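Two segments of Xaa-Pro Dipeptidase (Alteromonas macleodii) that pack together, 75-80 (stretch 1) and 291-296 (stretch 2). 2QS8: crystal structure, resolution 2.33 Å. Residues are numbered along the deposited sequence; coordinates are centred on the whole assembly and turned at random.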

# COMPACT_ATOMS: atom_id res chain seq x y z
N GLU A 75 4.37 -29.17 -20.30
CA GLU A 75 5.45 -30.16 -20.40
C GLU A 75 6.61 -29.39 -21.00
O GLU A 75 6.53 -28.93 -22.14
CB GLU A 75 5.08 -31.31 -21.32
CG GLU A 75 3.95 -32.17 -20.80
CD GLU A 75 3.87 -33.51 -21.50
OE1 GLU A 75 3.92 -33.53 -22.75
OE2 GLU A 75 3.74 -34.54 -20.80
N TYR A 76 7.68 -29.24 -20.24
CA TYR A 76 8.83 -28.48 -20.71
C TYR A 76 9.41 -28.97 -22.03
O TYR A 76 9.76 -30.14 -22.18
CB TYR A 76 9.95 -28.47 -19.66
CG TYR A 76 10.86 -27.29 -19.85
CD1 TYR A 76 10.47 -26.01 -19.43
CD2 TYR A 76 12.06 -27.41 -20.55
CE1 TYR A 76 11.23 -24.89 -19.73
CE2 TYR A 76 12.83 -26.29 -20.85
CZ TYR A 76 12.40 -25.03 -20.44
OH TYR A 76 13.13 -23.90 -20.77
N GLN A 77 9.52 -28.06 -22.99
CA GLN A 77 10.07 -28.37 -24.30
C GLN A 77 11.26 -27.45 -24.56
O GLN A 77 11.30 -26.31 -24.08
CB GLN A 77 9.03 -28.15 -25.40
CG GLN A 77 7.89 -29.16 -25.39
CD GLN A 77 6.85 -28.87 -26.46
OE1 GLN A 77 6.17 -27.84 -26.42
NE2 GLN A 77 6.73 -29.77 -27.43
N SER A 78 12.23 -27.95 -25.32
CA SER A 78 13.41 -27.17 -25.68
C SER A 78 12.99 -25.92 -26.46
O SER A 78 11.85 -25.82 -26.94
CB SER A 78 14.32 -28.02 -26.58
OG SER A 78 13.67 -28.31 -27.81
N LYS A 79 13.92 -24.97 -26.58
CA LYS A 79 13.68 -23.74 -27.32
C LYS A 79 13.27 -24.08 -28.75
O LYS A 79 12.35 -23.47 -29.31
CB LYS A 79 14.94 -22.88 -27.35
CG LYS A 79 15.31 -22.28 -26.01
CD LYS A 79 16.59 -21.44 -26.11
CE LYS A 79 16.42 -20.25 -27.04
NZ LYS A 79 17.69 -19.47 -27.16
N ALA A 80 13.93 -25.07 -29.34
CA ALA A 80 13.62 -25.48 -30.70
C ALA A 80 12.23 -26.10 -30.86
O ALA A 80 11.59 -25.92 -31.89
CB ALA A 80 14.68 -26.47 -31.20
N ASP A 291 23.23 -28.20 -25.85
CA ASP A 291 23.30 -26.79 -26.19
C ASP A 291 21.94 -26.26 -26.66
O ASP A 291 21.21 -26.93 -27.39
CB ASP A 291 24.35 -26.52 -27.28
CG ASP A 291 25.78 -26.84 -26.83
OD1 ASP A 291 26.12 -26.64 -25.64
OD2 ASP A 291 26.58 -27.28 -27.69
N ASN A 292 21.61 -25.05 -26.21
CA ASN A 292 20.38 -24.36 -26.58
C ASN A 292 19.08 -25.08 -26.25
O ASN A 292 18.05 -24.81 -26.87
CB ASN A 292 20.40 -24.00 -28.07
CG ASN A 292 21.57 -23.12 -28.44
OD1 ASN A 292 21.73 -22.02 -27.90
ND2 ASN A 292 22.41 -23.59 -29.36
N PHE A 293 19.12 -26.01 -25.30
CA PHE A 293 17.91 -26.72 -24.91
C PHE A 293 17.16 -25.72 -24.02
O PHE A 293 15.99 -25.42 -24.25
CB PHE A 293 18.24 -27.98 -24.11
CG PHE A 293 17.02 -28.77 -23.73
CD1 PHE A 293 16.51 -29.74 -24.58
CD2 PHE A 293 16.35 -28.51 -22.53
CE1 PHE A 293 15.37 -30.43 -24.25
CE2 PHE A 293 15.21 -29.20 -22.20
CZ PHE A 293 14.71 -30.17 -23.06
N PHE A 294 17.87 -25.23 -23.00
CA PHE A 294 17.34 -24.25 -22.06
C PHE A 294 17.80 -22.85 -22.50
O PHE A 294 18.72 -22.69 -23.29
CB PHE A 294 17.91 -24.48 -20.65
CG PHE A 294 17.45 -25.77 -19.99
CD1 PHE A 294 16.11 -25.98 -19.67
CD2 PHE A 294 18.38 -26.76 -19.65
CE1 PHE A 294 15.70 -27.15 -19.03
CE2 PHE A 294 17.98 -27.93 -19.01
CZ PHE A 294 16.65 -28.13 -18.69
N PRO A 295 17.12 -21.80 -22.00
CA PRO A 295 17.53 -20.45 -22.37
C PRO A 295 18.91 -20.30 -21.72
O PRO A 295 19.22 -21.00 -20.75
CB PRO A 295 16.48 -19.58 -21.70
CG PRO A 295 15.25 -20.44 -21.78
CD PRO A 295 15.77 -21.80 -21.39
N GLU A 296 19.75 -19.41 -22.25
CA GLU A 296 21.08 -19.23 -21.69
C GLU A 296 21.11 -18.84 -20.22
O GLU A 296 22.02 -19.23 -19.49
CB GLU A 296 21.86 -18.18 -22.51
CG GLU A 296 22.21 -18.63 -23.92
CD GLU A 296 22.80 -20.03 -23.98
OE1 GLU A 296 23.81 -20.29 -23.27
OE2 GLU A 296 22.27 -20.88 -24.72

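Two irregular loops, more than two hundred residues apart in the chain, meet here with one hydrogen bond and a set of mostly van der Waals contacts that together bury 392 Å² of surface. Stretch 2 begins out of reach: Asp291 touches nothing across the gap. Asn292 contributes through its backbone, its O lying 3.7 Å from Lys79 CB; its left-handed conformation (phi 58°, psi 22°) is one that asparagine adopts more readily than most residues.

Phe293 is the centre of the contact, and its CA lies 4.6 Å from that of Ser78. Its carbonyl accepts the hydrogen bond, Lys79 N to Phe293 O at 3.1 Å with an angle of 149° at the hydrogen, and the same oxygen receives a CA-H...O contact from Ser78 CA at 3.4 Å. The CA-to-CB bond points away from stretch 1, yet the t rotamer brings the ring back within reach. Ser78 CB then sits over one face, 3.8 Å from the centroid of the Phe293 ring, a CH-pi contact for which a small side chain is well suited. Phe293 CE2 also meets the edge of the Tyr76 ring, 4.0 Å from Tyr76 CD2.

Phe294, buried in the assembly, likewise starts away, but its m rotamer brings the ring to Tyr76, with Phe294 CD1 3.5 Å from Tyr76 CE2. The two planes are inclined at 39° with centroids 5.5 Å apart, so the rings meet obliquely through carbon atoms. On its backbone side, Phe294 O lies 3.7 Å from Lys79 CD.

Pro295 offers a compact ring to two long side chains: its CD is 3.4 Å from Tyr76 OH, and its CA is 4.0 Å from Lys79 CD. The aliphatic part of lysine suits this position, covering backbone and proline while its amino group continues beyond. Glu296 makes no contact, and the interface ends.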